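Local coordinates for Trm112p-like protein (Encephalitozoon cuniculi, PDB 3Q87) that binds zinc and activates methyltransferases involved in translation, here as partner of Mtq2 in the complex that methylates termination factor eRF1, at the interface of chains A and B. Numbering follows the deposited sequence. Chains: chain A, Putative uncharacterized protein ECU08_1170; chain B, N6 adenine specific DNA methylase.

Contact 1: the interface of chains A and B. Residues chain A 7-12, 17, 44, 109; chain B 72-75.
Trm112's zinc-binding CXXC segment, with A:Cys11 as the first zinc ligand of the motif, lies against a loop of the Mtq2 methyltransferase just after strand 65-67 of chain B. The two backbones run antiparallel, with A:Leu9 bridged to B:Ile74. B:Asn75 N donates to A:Leu8 O at 2.7 Å, with 158° at the hydrogen, and A:Lys10 N reaches B:Ser73 O at 3.0 Å. Both donors stand above the carbonyl planes, the second more steeply, which suggests a twisted pairing rather than a flat one.

Packing is tightest around B:Asn75, which hides 84 Å² of its surface, more than any other residue here. Its CG is anti to the backbone N (chi1 -178°), which carries the amide into a corner formed by two methionines. A:Met17, bent at chi2 and chi3, crosses it at about a right angle, with SD 3.7 Å from B:Asn75 ND2. A:Met44 comes from helix 42-59 tip to tip, its CE 3.4 Å from that same amide nitrogen. The amide thus meets sulfur and methyl groups of the partner, so packing contributes to its placement.

A:Lys10 adopts the crowded chi1 position between N and carbonyl carbon (71°). Its chain then runs straight along the B:Ile74 carbonyl, where CE lies 3.3 Å from B:Ile74 O, and turns at chi4 so that NZ meets B:Cys72 O at 3.0 Å, in the carbonyl plane. From the other side of the segment A:Tyr109 OH donates to A:Lys10 O at 2.8 Å, on a lone pair, and this second-shell bond would steady the lysine backbone while the phenol oxygen rests against B:Ser73 CB.

Contact is looser toward A:Lys12. Its CB touches the B:Cys72 carbonyl, whereas the extended remainder of the chain makes no close approach to the loop, and B:Cys72 itself is poorly ordered.

Contact 2: the interface of chains A and B. Residues chain A 5, 9, 114-119; chain B 54, 57, 65-68, 73.
Strand 115-117 of Trm112 and strand 65-67 of Mtq2 pair in parallel, continuing a beta-sheet across the heterodimer: A:Val116 N donates to B:Leu65 O at 3.1 Å (173° at the hydrogen), and B:Arg67 N returns a 2.7 Å bond to A:Val116 O, nearly along the C=O axis. Of the side chains, A:Ile115 hides the most surface, 78 Å². Its CG1 branch, anti to the carbonyl carbon, crosses B:Leu65 obliquely, while CG2 meets B:Leu57 CD1 at 3.8 Å, bringing helix 54-58 into the contact. Across the sheet, A:Leu9 CD2 and B:Val66 CG1 meet tip to tip at 4.0 Å.

B:Arg67, extended from CG to NE, lies alongside A:Glu117 and points the same way. The salt bridge joins B:Arg67 NH1 to A:Glu117 OE2 at 3.0 Å, but the carboxylate and guanidinium planes are 71° apart and the hydrogen bonds within it are weak, so its hold is likely to be largely electrostatic. A:Val119 caps one guanidinium face, with CB offset toward the rim. Its backbone N donates to A:Glu117 OE2 on the anti lone pair, which helps set the carboxylate's rotation.

Beyond the strand end, B:Arg67 O accepts twice from A:Thr118, from the backbone N and from the hydroxyl OG1, both in the carbonyl plane. The crowded chi1 of A:Thr118 (76°) puts OG1 there, and also lets A:Thr118 OG1 share a 3.0 Å hydrogen bond with B:Ser73 OG, whose direction is not settled. At the opposite end two linked waters join A:Ser114 O to B:Leu65: water 1 meets B:Leu65 N, and water 2 lies 2.6 Å from B:Leu65 O.

Contact 1: the interface of chains A and B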
loop_
_atom_site.group_PDB
_atom_site.type_symbol
_atom_site.label_atom_id
_atom_site.label_comp_id
_atom_site.label_asym_id
_atom_site.label_seq_id
_atom_site.Cartn_x
_atom_site.Cartn_y
_atom_site.Cartn_z
ATOM N N GLY A 7 10.325 -1.374 3.715
ATOM C CA GLY A 7 10.485 0.067 3.618
ATOM C C GLY A 7 9.171 0.839 3.715
ATOM O O GLY A 7 9.166 2.061 3.857
ATOM N N LEU A 8 8.054 0.126 3.643
ATOM C CA LEU A 8 6.745 0.761 3.474
ATOM C C LEU A 8 5.799 0.530 4.646
ATOM O O LEU A 8 4.812 1.249 4.821
ATOM C CB LEU A 8 6.084 0.237 2.192
ATOM C CG LEU A 8 6.612 0.886 0.912
ATOM C CD1 LEU A 8 6.677 -0.091 -0.234
ATOM C CD2 LEU A 8 5.751 2.085 0.550
ATOM N N LEU A 9 6.078 -0.489 5.443
ATOM C CA LEU A 9 5.174 -0.841 6.525
ATOM C C LEU A 9 5.651 -0.212 7.820
ATOM O O LEU A 9 6.830 0.032 7.984
ATOM C CB LEU A 9 5.086 -2.356 6.678
ATOM C CG LEU A 9 4.274 -3.171 5.663
ATOM C CD1 LEU A 9 4.666 -4.633 5.719
ATOM C CD2 LEU A 9 2.789 -3.020 5.926
ATOM N N LYS A 10 4.733 0.045 8.737
ATOM C CA LYS A 10 5.116 0.529 10.055
ATOM C C LYS A 10 4.170 -0.018 11.115
ATOM O O LYS A 10 3.060 -0.462 10.803
ATOM C CB LYS A 10 5.109 2.056 10.097
ATOM C CG LYS A 10 3.709 2.686 10.057
ATOM C CD LYS A 10 3.791 4.201 10.190
ATOM C CE LYS A 10 2.420 4.850 10.319
ATOM N NZ LYS A 10 1.847 4.663 11.676
ATOM N N CYS A 11 4.614 0.012 12.365
ATOM C CA CYS A 11 3.761 -0.385 13.469
ATOM C C CYS A 11 2.607 0.588 13.563
ATOM O O CYS A 11 2.791 1.806 13.494
ATOM C CB CYS A 11 4.527 -0.398 14.789
ATOM S SG CYS A 11 3.444 -0.676 16.196
ATOM N N LYS A 12 1.407 0.058 13.715
ATOM C CA LYS A 12 0.234 0.914 13.650
ATOM C C LYS A 12 -0.095 1.511 15.018
ATOM O O LYS A 12 -1.012 2.320 15.143
ATOM C CB LYS A 12 -0.958 0.138 13.099
ATOM C CG LYS A 12 -1.527 -0.878 14.081
ATOM C CD LYS A 12 -2.782 -1.520 13.536
ATOM C CE LYS A 12 -3.245 -2.652 14.438
ATOM N NZ LYS A 12 -4.451 -3.309 13.853
ATOM N N MET A 17 8.468 5.988 13.979
ATOM C CA MET A 17 9.065 4.846 13.289
ATOM C C MET A 17 9.780 3.932 14.271
ATOM O O MET A 17 10.453 4.393 15.189
ATOM C CB MET A 17 10.073 5.290 12.221
ATOM C CG MET A 17 9.485 5.659 10.862
ATOM S SD MET A 17 8.496 4.364 10.084
ATOM C CE MET A 17 6.872 4.912 10.572
ATOM N N MET A 44 15.753 3.516 3.511
ATOM C CA MET A 44 15.293 2.639 4.580
ATOM C C MET A 44 16.266 1.478 4.757
ATOM O O MET A 44 16.404 0.920 5.851
ATOM C CB MET A 44 13.881 2.112 4.301
ATOM C CG MET A 44 12.774 3.171 4.369
ATOM S SD MET A 44 12.655 4.037 5.955
ATOM C CE MET A 44 11.323 3.141 6.746
ATOM N N TYR A 109 2.418 -8.586 13.229
ATOM C CA TYR A 109 1.653 -8.751 12.000
ATOM C C TYR A 109 1.938 -10.140 11.412
ATOM O O TYR A 109 3.009 -10.387 10.873
ATOM C CB TYR A 109 2.063 -7.711 10.955
ATOM C CG TYR A 109 1.831 -6.241 11.269
ATOM C CD1 TYR A 109 0.838 -5.831 12.146
ATOM C CD2 TYR A 109 2.585 -5.263 10.631
ATOM C CE1 TYR A 109 0.624 -4.494 12.403
ATOM C CE2 TYR A 109 2.380 -3.909 10.880
ATOM C CZ TYR A 109 1.400 -3.533 11.756
ATOM O OH TYR A 109 1.195 -2.204 11.988
ATOM N N CYS B 72 -2.997 3.192 8.636
ATOM C CA CYS B 72 -2.367 3.095 9.957
ATOM C C CYS B 72 -1.086 2.279 9.973
ATOM O O CYS B 72 -0.150 2.590 10.717
ATOM C CB CYS B 72 -3.343 2.492 10.983
ATOM S SG CYS B 72 -5.034 3.140 10.919
ATOM N N SER B 73 -1.046 1.225 9.165
ATOM C CA SER B 73 0.112 0.342 9.135
ATOM C C SER B 73 1.038 0.655 7.955
ATOM O O SER B 73 1.969 -0.101 7.654
ATOM C CB SER B 73 -0.355 -1.109 9.051
ATOM O OG SER B 73 -1.122 -1.307 7.873
ATOM N N ILE B 74 0.775 1.774 7.295
ATOM C CA ILE B 74 1.579 2.195 6.160
ATOM C C ILE B 74 2.447 3.388 6.524
ATOM O O ILE B 74 1.969 4.379 7.072
ATOM C CB ILE B 74 0.686 2.581 4.929
ATOM C CG1 ILE B 74 -0.231 1.420 4.538
ATOM C CG2 ILE B 74 1.556 3.001 3.740
ATOM C CD1 ILE B 74 0.522 0.085 4.287
ATOM N N ASN B 75 3.733 3.293 6.215
ATOM C CA ASN B 75 4.622 4.447 6.312
ATOM C C ASN B 75 4.447 5.333 5.080
ATOM O O ASN B 75 4.956 5.016 4.008
ATOM C CB ASN B 75 6.063 3.964 6.412
ATOM C CG ASN B 75 7.054 5.096 6.564
ATOM O OD1 ASN B 75 6.685 6.251 6.798
ATOM N ND2 ASN B 75 8.335 4.767 6.436
#

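Contact 2: the interface of chains A and B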
loop_
_atom_site.group_PDB
_atom_site.type_symbol
_atom_site.label_atom_id
_atom_site.label_comp_id
_atom_site.label_asym_id
_atom_site.label_seq_id
_atom_site.Cartn_x
_atom_site.Cartn_y
_atom_site.Cartn_z
ATOM N N LEU A 5 8.899 -4.517 1.060
ATOM C CA LEU A 5 7.767 -3.966 1.825
ATOM C C LEU A 5 8.210 -3.448 3.194
ATOM O O LEU A 5 7.535 -2.618 3.797
ATOM C CB LEU A 5 6.642 -4.989 1.989
ATOM C CG LEU A 5 5.699 -5.116 0.787
ATOM C CD1 LEU A 5 4.424 -5.843 1.180
ATOM C CD2 LEU A 5 5.366 -3.742 0.251
ATOM N N LEU A 9 6.078 -0.489 5.443
ATOM C CA LEU A 9 5.174 -0.841 6.525
ATOM C C LEU A 9 5.651 -0.212 7.820
ATOM O O LEU A 9 6.830 0.032 7.984
ATOM C CB LEU A 9 5.086 -2.356 6.678
ATOM C CG LEU A 9 4.274 -3.171 5.663
ATOM C CD1 LEU A 9 4.666 -4.633 5.719
ATOM C CD2 LEU A 9 2.789 -3.020 5.926
ATOM N N SER A 114 1.346 -15.234 1.979
ATOM C CA SER A 114 1.985 -14.043 1.403
ATOM C C SER A 114 1.319 -12.699 1.731
ATOM O O SER A 114 1.865 -11.649 1.430
ATOM C CB SER A 114 2.141 -14.191 -0.107
ATOM O OG SER A 114 2.832 -15.391 -0.391
ATOM N N ILE A 115 0.142 -12.721 2.338
ATOM C CA ILE A 115 -0.508 -11.465 2.700
ATOM C C ILE A 115 -0.061 -11.002 4.086
ATOM O O ILE A 115 0.017 -11.812 5.017
ATOM C CB ILE A 115 -2.021 -11.625 2.709
ATOM C CG1 ILE A 115 -2.501 -12.056 1.317
ATOM C CG2 ILE A 115 -2.681 -10.317 3.144
ATOM C CD1 ILE A 115 -3.901 -12.690 1.314
ATOM N N VAL A 116 0.250 -9.713 4.219
ATOM C CA VAL A 116 0.574 -9.140 5.527
ATOM C C VAL A 116 -0.701 -8.698 6.246
ATOM O O VAL A 116 -1.486 -7.895 5.747
ATOM C CB VAL A 116 1.526 -7.946 5.433
ATOM C CG1 VAL A 116 1.864 -7.414 6.850
ATOM C CG2 VAL A 116 2.802 -8.331 4.665
ATOM N N GLU A 117 -0.891 -9.242 7.430
ATOM C CA GLU A 117 -2.118 -9.068 8.157
ATOM C C GLU A 117 -1.908 -8.026 9.249
ATOM O O GLU A 117 -1.282 -8.309 10.259
ATOM C CB GLU A 117 -2.517 -10.412 8.757
ATOM C CG GLU A 117 -3.541 -10.291 9.855
ATOM C CD GLU A 117 -4.892 -9.895 9.304
ATOM O OE1 GLU A 117 -5.469 -10.672 8.512
ATOM O OE2 GLU A 117 -5.369 -8.800 9.654
ATOM N N THR A 118 -2.422 -6.820 9.058
ATOM C CA THR A 118 -2.179 -5.772 10.049
ATOM C C THR A 118 -3.420 -5.409 10.861
ATOM O O THR A 118 -3.402 -4.479 11.668
ATOM C CB THR A 118 -1.602 -4.494 9.399
ATOM O OG1 THR A 118 -2.642 -3.772 8.713
ATOM C CG2 THR A 118 -0.436 -4.848 8.425
ATOM N N VAL A 119 -4.504 -6.131 10.634
ATOM C CA VAL A 119 -5.756 -5.833 11.317
ATOM C C VAL A 119 -5.888 -6.765 12.505
ATOM O O VAL A 119 -6.051 -6.313 13.623
ATOM C CB VAL A 119 -6.990 -5.991 10.392
ATOM C CG1 VAL A 119 -8.287 -5.664 11.153
ATOM C CG2 VAL A 119 -6.854 -5.097 9.169
ATOM N N ILE B 54 -10.410 -9.602 3.515
ATOM C CA ILE B 54 -9.429 -10.663 3.292
ATOM C C ILE B 54 -9.830 -11.582 2.130
ATOM O O ILE B 54 -8.983 -12.077 1.380
ATOM C CB ILE B 54 -9.170 -11.495 4.583
ATOM C CG1 ILE B 54 -7.868 -12.278 4.445
ATOM C CG2 ILE B 54 -10.341 -12.426 4.900
ATOM C CD1 ILE B 54 -6.646 -11.397 4.287
ATOM N N LEU B 57 -8.541 -10.159 -1.039
ATOM C CA LEU B 57 -7.099 -10.332 -1.107
ATOM C C LEU B 57 -6.745 -11.769 -1.473
ATOM O O LEU B 57 -5.776 -12.004 -2.179
ATOM C CB LEU B 57 -6.423 -9.948 0.216
ATOM C CG LEU B 57 -6.416 -8.465 0.612
ATOM C CD1 LEU B 57 -5.574 -8.275 1.880
ATOM C CD2 LEU B 57 -5.907 -7.565 -0.515
ATOM N N LEU B 65 0.430 -7.677 -1.253
ATOM C CA LEU B 65 -0.838 -7.592 -0.555
ATOM C C LEU B 65 -0.685 -7.345 0.941
ATOM O O LEU B 65 0.082 -8.035 1.626
ATOM C CB LEU B 65 -1.647 -8.867 -0.806
ATOM C CG LEU B 65 -1.820 -9.221 -2.292
ATOM C CD1 LEU B 65 -2.766 -10.393 -2.443
ATOM C CD2 LEU B 65 -2.327 -8.029 -3.107
ATOM N N VAL B 66 -1.420 -6.348 1.427
ATOM C CA VAL B 66 -1.491 -6.043 2.845
ATOM C C VAL B 66 -2.946 -5.942 3.258
ATOM O O VAL B 66 -3.717 -5.209 2.637
ATOM C CB VAL B 66 -0.789 -4.703 3.160
ATOM C CG1 VAL B 66 -0.724 -4.472 4.684
ATOM C CG2 VAL B 66 0.613 -4.688 2.542
ATOM N N ARG B 67 -3.349 -6.693 4.277
ATOM C CA ARG B 67 -4.672 -6.450 4.836
ATOM C C ARG B 67 -4.510 -5.357 5.890
ATOM O O ARG B 67 -3.746 -5.520 6.838
ATOM C CB ARG B 67 -5.289 -7.699 5.446
ATOM C CG ARG B 67 -6.547 -7.355 6.226
ATOM C CD ARG B 67 -7.399 -8.544 6.501
ATOM N NE ARG B 67 -8.705 -8.153 7.034
ATOM C CZ ARG B 67 -9.108 -8.402 8.274
ATOM N NH1 ARG B 67 -8.303 -9.033 9.115
ATOM N NH2 ARG B 67 -10.311 -8.016 8.675
ATOM N N ALA B 68 -5.185 -4.230 5.696
ATOM C CA ALA B 68 -4.999 -3.084 6.580
ATOM C C ALA B 68 -6.222 -2.192 6.597
ATOM O O ALA B 68 -7.007 -2.187 5.649
ATOM C CB ALA B 68 -3.786 -2.276 6.148
ATOM N N SER B 73 -1.046 1.225 9.165
ATOM C CA SER B 73 0.112 0.342 9.135
ATOM C C SER B 73 1.038 0.655 7.955
ATOM O O SER B 73 1.969 -0.101 7.654
ATOM C CB SER B 73 -0.355 -1.109 9.051
ATOM O OG SER B 73 -1.122 -1.307 7.873
HETATM O O HOH W 1 1.729 -10.304 -1.432
HETATM O O HOH W 2 2.471 -8.878 0.910
#

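The C-alpha centres of contact 1 and contact 2 lie about 11 Å apart, and the two patches share A:Leu9 and B:Ser73, so they form one continuous surface rather than separate docking points. In Trm112 that surface joins the segment at the zinc site to the C-terminal strand 115-117; in Mtq2 it joins strand 65-67 to the loop that follows it. The antiparallel pairing of contact 1 and the parallel pairing of contact 2 together probably constrain the relative orientation of the subunits. Because the S-adenosylmethionine pocket includes nearby B:Asp69 and B:Leu70, binding of Trm112 may steady that cofactor-binding region.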